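TRNA (Adenine(22)-N(1))-methyltransferase (Mycoplasma capricolum subsp. capricolum, PDB 6QE6) binds S-adenosyl-L-homocysteine, the product of its methyl-donor cofactor, and probably methylates N1 of adenine 22 in tRNA. Local coordinates at residues S36-I42 with T59-C65; L72-L76 with F89-S93. One frame throughout, in Å; residues are numbered along the deposited sequence.

Overall arrangement
Both contacts belong to the parallel part of the mixed central sheet and to consecutive beta-alpha-beta units, with strand 59-66 common to both. Interaction 1 pairs strands 36-42 and 59-66 edge to edge inside the sheet and is mostly buried; its substance is a ladder of backbone hydrogen bonds, with mainly apolar side chains on both faces, joined by Asp41 and Thr59 on one and Tyr63 on the other. Interaction 2 sits at the sheet's margin, where helix 69-81 covers strand 88-92; it is partly buried, smaller, and made by side-chain packing with no hydrogen bond across it. The two centres lie about 12 Å apart, and Ala64 O of interaction 1 packs on Leu72 CD1 of interaction 2.

Interaction 1: S36-I42 with T59-C65; sequences STAIADI and TKIAYAC. Unlike the reference sequence in segment 36-42: Ala38 (reference Thr).
Ile39 and Thr59 meet at about a right angle on the same face of the paired segments. The first torsion of Ile39 (67°) sets CG1 between the backbone N and the carbonyl carbon, and from there the branch leans toward 59-65: CG1 meets Thr59 CG2 at 3.9 Å and CD1 reaches Ala62 CB at 3.8 Å, while Ile39 CG2 lies 3.7 Å from Thr59 OG1. Thr59 holds OG1 anti to its backbone N (chi1 -170°), donating to Ile61 O of its own segment at 2.7 Å, tilted from the carbonyl plane. The same carbonyl takes a weak bond from Ile39 N.

The opposite face carries Ala38, Ala40 and Ile42 beside Ile61, Tyr63 and Cys65. Ala38 CB lies 3.6 Å from Ile61 CG1, Ala40 CB lies at the edge of the Tyr63 ring, and Ile42 CD1 comes to 3.9 Å from Cys65 SG. Between the faces runs the parallel ladder, in which Tyr63 N reaches Ile39 O at 2.8 Å with an N-H...O angle of 171° and Asp41 N binds Tyr63 O at the same length.

The Asp41 carboxylate bonds to Thr44 and Thr111, and the Tyr63 hydroxyl to Leu105 N. Ile42 touches the bound S-adenosyl-L-homocysteine at the C-terminal strand ends, as in Rossmann-like methyltransferases. Helix 48-55, the crossover of this beta-alpha-beta unit, covers the Ile39 and Ala62 face, while strands 109-115 and 88-92 flank the pair.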
loop_
_atom_site.group_PDB
_atom_site.type_symbol
_atom_site.label_atom_id
_atom_site.label_comp_id
_atom_site.label_asym_id
_atom_site.label_seq_id
_atom_site.Cartn_x
_atom_site.Cartn_y
_atom_site.Cartn_z
ATOM N N SER A 36 1.972 3.277 18.861
ATOM C CA SER A 36 2.705 2.096 18.428
ATOM C C SER A 36 4.038 2.016 19.142
ATOM O O SER A 36 4.614 3.034 19.517
ATOM C CB SER A 36 2.941 2.109 16.919
ATOM O OG SER A 36 1.705 1.983 16.253
ATOM N N THR A 37 4.531 0.792 19.319
ATOM C CA THR A 37 5.873 0.635 19.860
ATOM C C THR A 37 6.924 0.744 18.758
ATOM O O THR A 37 7.830 1.582 18.832
ATOM C CB THR A 37 5.994 -0.694 20.617
ATOM O OG1 THR A 37 5.272 -0.598 21.849
ATOM C CG2 THR A 37 7.440 -1.001 20.933
ATOM N N ALA A 38 6.806 -0.079 17.714
ATOM C CA ALA A 38 7.803 -0.129 16.653
ATOM C C ALA A 38 7.115 -0.258 15.302
ATOM O O ALA A 38 6.186 -1.055 15.144
ATOM C CB ALA A 38 8.782 -1.298 16.858
ATOM N N ILE A 39 7.574 0.526 14.327
ATOM C CA ILE A 39 7.112 0.401 12.950
ATOM C C ILE A 39 8.324 0.196 12.051
ATOM O O ILE A 39 9.451 0.547 12.401
ATOM C CB ILE A 39 6.282 1.625 12.492
ATOM C CG1 ILE A 39 7.151 2.903 12.412
ATOM C CG2 ILE A 39 5.046 1.818 13.402
ATOM C CD1 ILE A 39 7.758 3.186 11.023
ATOM N N ALA A 40 8.086 -0.371 10.872
ATOM C CA ALA A 40 9.140 -0.504 9.873
ATOM C C ALA A 40 8.668 0.096 8.551
ATOM O O ALA A 40 7.621 -0.293 8.026
ATOM C CB ALA A 40 9.556 -1.963 9.695
ATOM N N ASP A 41 9.429 1.047 8.019
ATOM C CA ASP A 41 9.151 1.635 6.712
ATOM C C ASP A 41 10.008 0.902 5.688
ATOM O O ASP A 41 11.240 0.971 5.740
ATOM C CB ASP A 41 9.442 3.134 6.717
ATOM C CG ASP A 41 8.874 3.865 5.497
ATOM O OD1 ASP A 41 8.002 3.314 4.764
ATOM O OD2 ASP A 41 9.301 5.024 5.295
ATOM N N ILE A 42 9.364 0.184 4.777
ATOM C CA ILE A 42 10.069 -0.529 3.723
ATOM C C ILE A 42 10.176 0.371 2.504
ATOM O O ILE A 42 9.159 0.852 1.985
ATOM C CB ILE A 42 9.355 -1.838 3.374
ATOM C CG1 ILE A 42 9.017 -2.611 4.645
ATOM C CG2 ILE A 42 10.210 -2.646 2.414
ATOM C CD1 ILE A 42 10.244 -2.943 5.510
ATOM N N THR A 59 4.933 6.494 17.039
ATOM C CA THR A 59 5.697 5.292 17.316
ATOM C C THR A 59 6.849 5.660 18.243
ATOM O O THR A 59 7.314 6.804 18.256
ATOM C CB THR A 59 6.212 4.640 16.006
ATOM O OG1 THR A 59 6.751 3.344 16.285
ATOM C CG2 THR A 59 7.275 5.471 15.370
ATOM N N LYS A 60 7.285 4.685 19.047
ATOM C CA LYS A 60 8.416 4.899 19.946
ATOM C C LYS A 60 9.732 4.702 19.213
ATOM O O LYS A 60 10.686 5.458 19.431
ATOM C CB LYS A 60 8.331 3.960 21.156
ATOM C CG LYS A 60 7.110 4.143 22.038
ATOM C CD LYS A 60 7.167 5.452 22.818
ATOM C CE LYS A 60 6.022 5.552 23.829
ATOM N NZ LYS A 60 6.081 6.845 24.555
ATOM N N ILE A 61 9.816 3.689 18.352
ATOM C CA ILE A 61 10.979 3.516 17.492
ATOM C C ILE A 61 10.531 3.215 16.059
ATOM O O ILE A 61 9.372 2.878 15.788
ATOM C CB ILE A 61 11.938 2.417 18.009
ATOM C CG1 ILE A 61 11.308 1.036 17.907
ATOM C CG2 ILE A 61 12.399 2.710 19.435
ATOM C CD1 ILE A 61 12.347 -0.061 17.780
ATOM N N ALA A 62 11.471 3.358 15.129
ATOM C CA ALA A 62 11.198 3.048 13.735
ATOM C C ALA A 62 12.411 2.379 13.109
ATOM O O ALA A 62 13.558 2.759 13.367
ATOM C CB ALA A 62 10.818 4.303 12.928
ATOM N N TYR A 63 12.141 1.367 12.302
ATOM C CA TYR A 63 13.121 0.784 11.396
ATOM C C TYR A 63 12.956 1.415 10.011
ATOM O O TYR A 63 11.888 1.306 9.398
ATOM C CB TYR A 63 12.933 -0.730 11.333
ATOM C CG TYR A 63 13.127 -1.396 12.661
ATOM C CD1 TYR A 63 14.374 -1.415 13.288
ATOM C CD2 TYR A 63 12.076 -2.010 13.293
ATOM C CE1 TYR A 63 14.542 -2.040 14.523
ATOM C CE2 TYR A 63 12.236 -2.631 14.508
ATOM C CZ TYR A 63 13.457 -2.652 15.121
ATOM O OH TYR A 63 13.557 -3.294 16.342
ATOM N N ALA A 64 13.998 2.073 9.524
ATOM C CA ALA A 64 13.955 2.782 8.241
ATOM C C ALA A 64 14.776 1.980 7.235
ATOM O O ALA A 64 16.007 2.058 7.225
ATOM C CB ALA A 64 14.470 4.207 8.388
ATOM N N CYS A 65 14.087 1.217 6.389
ATOM C CA CYS A 65 14.690 0.152 5.595
ATOM C C CYS A 65 14.703 0.502 4.118
ATOM O O CYS A 65 13.754 1.093 3.596
ATOM C CB CYS A 65 13.932 -1.169 5.765
ATOM S SG CYS A 65 13.318 -1.477 7.442
#

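Interaction 2: L72-L76 with F89-S93; sequences LNIAL and FTILS
Leu72 turns its CG to a chi1 of -137°, away from the usual staggered positions, and Thr90 sets OG1 between its backbone N and carbonyl carbon (chi1 42°), which places CG2 beside the backbone N and facing the helix. These settings bring the two side chains together in the beta-alpha-beta unit formed by strand 59-66, helix 69-81 and strand 88-92, part of the Rossmann-like methyltransferase fold. Helix and strand run nearly antiparallel, at 172°, with their short axes 8.9 Å apart.

The side chains of Leu72 and Thr90 lie alongside each other, pointing opposite ways. The leucine CG lies 3.9 Å from Thr90 CB, and its CD1 is equally close to Thr90 CG2. That threonine methyl is also approached by Ala75 CB at 4.1 Å, one helical turn along, so the branch rests against both residues. Leu76 comes across at about a right angle and lays CD1 against the hydroxyl oxygen of Thr90.

Between 72-76 and 89-93 the contact is van der Waals packing, with no hydrogen bond across it. Leu72 also touches Asp66 and Thr44, while Ala75 touches Ala47. At the C-terminal end of the strand, Ser93 contacts the bound S-adenosyl-L-homocysteine, and its backbone bonds to that of Asp66. The second Leu72 methyl reaches over the strand backbone, where CD2 lies 3.4 Å from Ile91 O and 3.8 Å from Leu92 CB.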
loop_
_atom_site.group_PDB
_atom_site.type_symbol
_atom_site.label_atom_id
_atom_site.label_comp_id
_atom_site.label_asym_id
_atom_site.label_seq_id
_atom_site.Cartn_x
_atom_site.Cartn_y
_atom_site.Cartn_z
ATOM N N LEU A 72 19.823 5.404 1.860
ATOM C CA LEU A 72 19.945 5.124 3.286
ATOM C C LEU A 72 20.994 6.014 3.950
ATOM O O LEU A 72 20.859 6.353 5.131
ATOM C CB LEU A 72 20.277 3.653 3.467
ATOM C CG LEU A 72 19.557 2.876 4.568
ATOM C CD1 LEU A 72 18.102 3.279 4.706
ATOM C CD2 LEU A 72 19.671 1.397 4.268
ATOM N N ASN A 73 22.029 6.425 3.207
ATOM C CA ASN A 73 23.017 7.354 3.751
ATOM C C ASN A 73 22.401 8.722 4.026
ATOM O O ASN A 73 22.723 9.369 5.031
ATOM C CB ASN A 73 24.189 7.507 2.784
ATOM C CG ASN A 73 24.970 6.238 2.609
ATOM O OD1 ASN A 73 25.335 5.586 3.582
ATOM N ND2 ASN A 73 25.245 5.879 1.357
ATOM N N ILE A 74 21.549 9.196 3.114
ATOM C CA ILE A 74 20.820 10.438 3.340
ATOM C C ILE A 74 19.855 10.282 4.506
ATOM O O ILE A 74 19.693 11.195 5.324
ATOM C CB ILE A 74 20.095 10.844 2.047
ATOM C CG1 ILE A 74 21.067 10.724 0.875
ATOM C CG2 ILE A 74 19.482 12.231 2.195
ATOM C CD1 ILE A 74 20.423 10.809 -0.491
ATOM N N ALA A 75 19.208 9.118 4.601
ATOM C CA ALA A 75 18.291 8.861 5.704
ATOM C C ALA A 75 18.992 8.980 7.044
ATOM O O ALA A 75 18.450 9.561 7.989
ATOM C CB ALA A 75 17.668 7.476 5.549
ATOM N N LEU A 76 20.199 8.431 7.151
ATOM C CA LEU A 76 20.896 8.469 8.431
ATOM C C LEU A 76 21.260 9.900 8.806
ATOM O O LEU A 76 21.084 10.318 9.956
ATOM C CB LEU A 76 22.134 7.571 8.373
ATOM C CG LEU A 76 22.919 7.413 9.672
ATOM C CD1 LEU A 76 22.083 6.613 10.643
ATOM C CD2 LEU A 76 24.214 6.698 9.423
ATOM N N PHE A 89 16.405 3.638 13.229
ATOM C CA PHE A 89 17.546 2.789 12.898
ATOM C C PHE A 89 17.477 2.458 11.421
ATOM O O PHE A 89 16.460 1.940 10.954
ATOM C CB PHE A 89 17.534 1.497 13.733
ATOM C CG PHE A 89 17.458 1.739 15.207
ATOM C CD1 PHE A 89 18.595 2.054 15.929
ATOM C CD2 PHE A 89 16.247 1.678 15.873
ATOM C CE1 PHE A 89 18.522 2.309 17.295
ATOM C CE2 PHE A 89 16.166 1.925 17.251
ATOM C CZ PHE A 89 17.299 2.241 17.957
ATOM N N THR A 90 18.543 2.746 10.684
ATOM C CA THR A 90 18.551 2.408 9.268
ATOM C C THR A 90 18.920 0.942 9.086
ATOM O O THR A 90 19.818 0.422 9.757
ATOM C CB THR A 90 19.517 3.297 8.490
ATOM O OG1 THR A 90 20.725 3.458 9.240
ATOM C CG2 THR A 90 18.899 4.661 8.218
ATOM N N ILE A 91 18.203 0.274 8.186
ATOM C CA ILE A 91 18.417 -1.133 7.878
ATOM C C ILE A 91 18.486 -1.293 6.363
ATOM O O ILE A 91 17.555 -0.903 5.647
ATOM C CB ILE A 91 17.300 -2.024 8.454
ATOM C CG1 ILE A 91 17.114 -1.798 9.961
ATOM C CG2 ILE A 91 17.563 -3.505 8.124
ATOM C CD1 ILE A 91 18.333 -2.078 10.788
ATOM N N LEU A 92 19.576 -1.879 5.879
ATOM C CA LEU A 92 19.725 -2.222 4.471
ATOM C C LEU A 92 19.189 -3.635 4.247
ATOM O O LEU A 92 19.710 -4.593 4.828
ATOM C CB LEU A 92 21.192 -2.117 4.067
ATOM C CG LEU A 92 21.532 -2.630 2.676
ATOM C CD1 LEU A 92 21.041 -1.657 1.612
ATOM C CD2 LEU A 92 23.016 -2.842 2.571
ATOM N N SER A 93 18.156 -3.772 3.412
ATOM C CA SER A 93 17.475 -5.057 3.304
ATOM C C SER A 93 16.552 -5.068 2.095
ATOM O O SER A 93 15.917 -4.063 1.772
ATOM C CB SER A 93 16.660 -5.353 4.579
ATOM O OG SER A 93 16.029 -6.627 4.541
#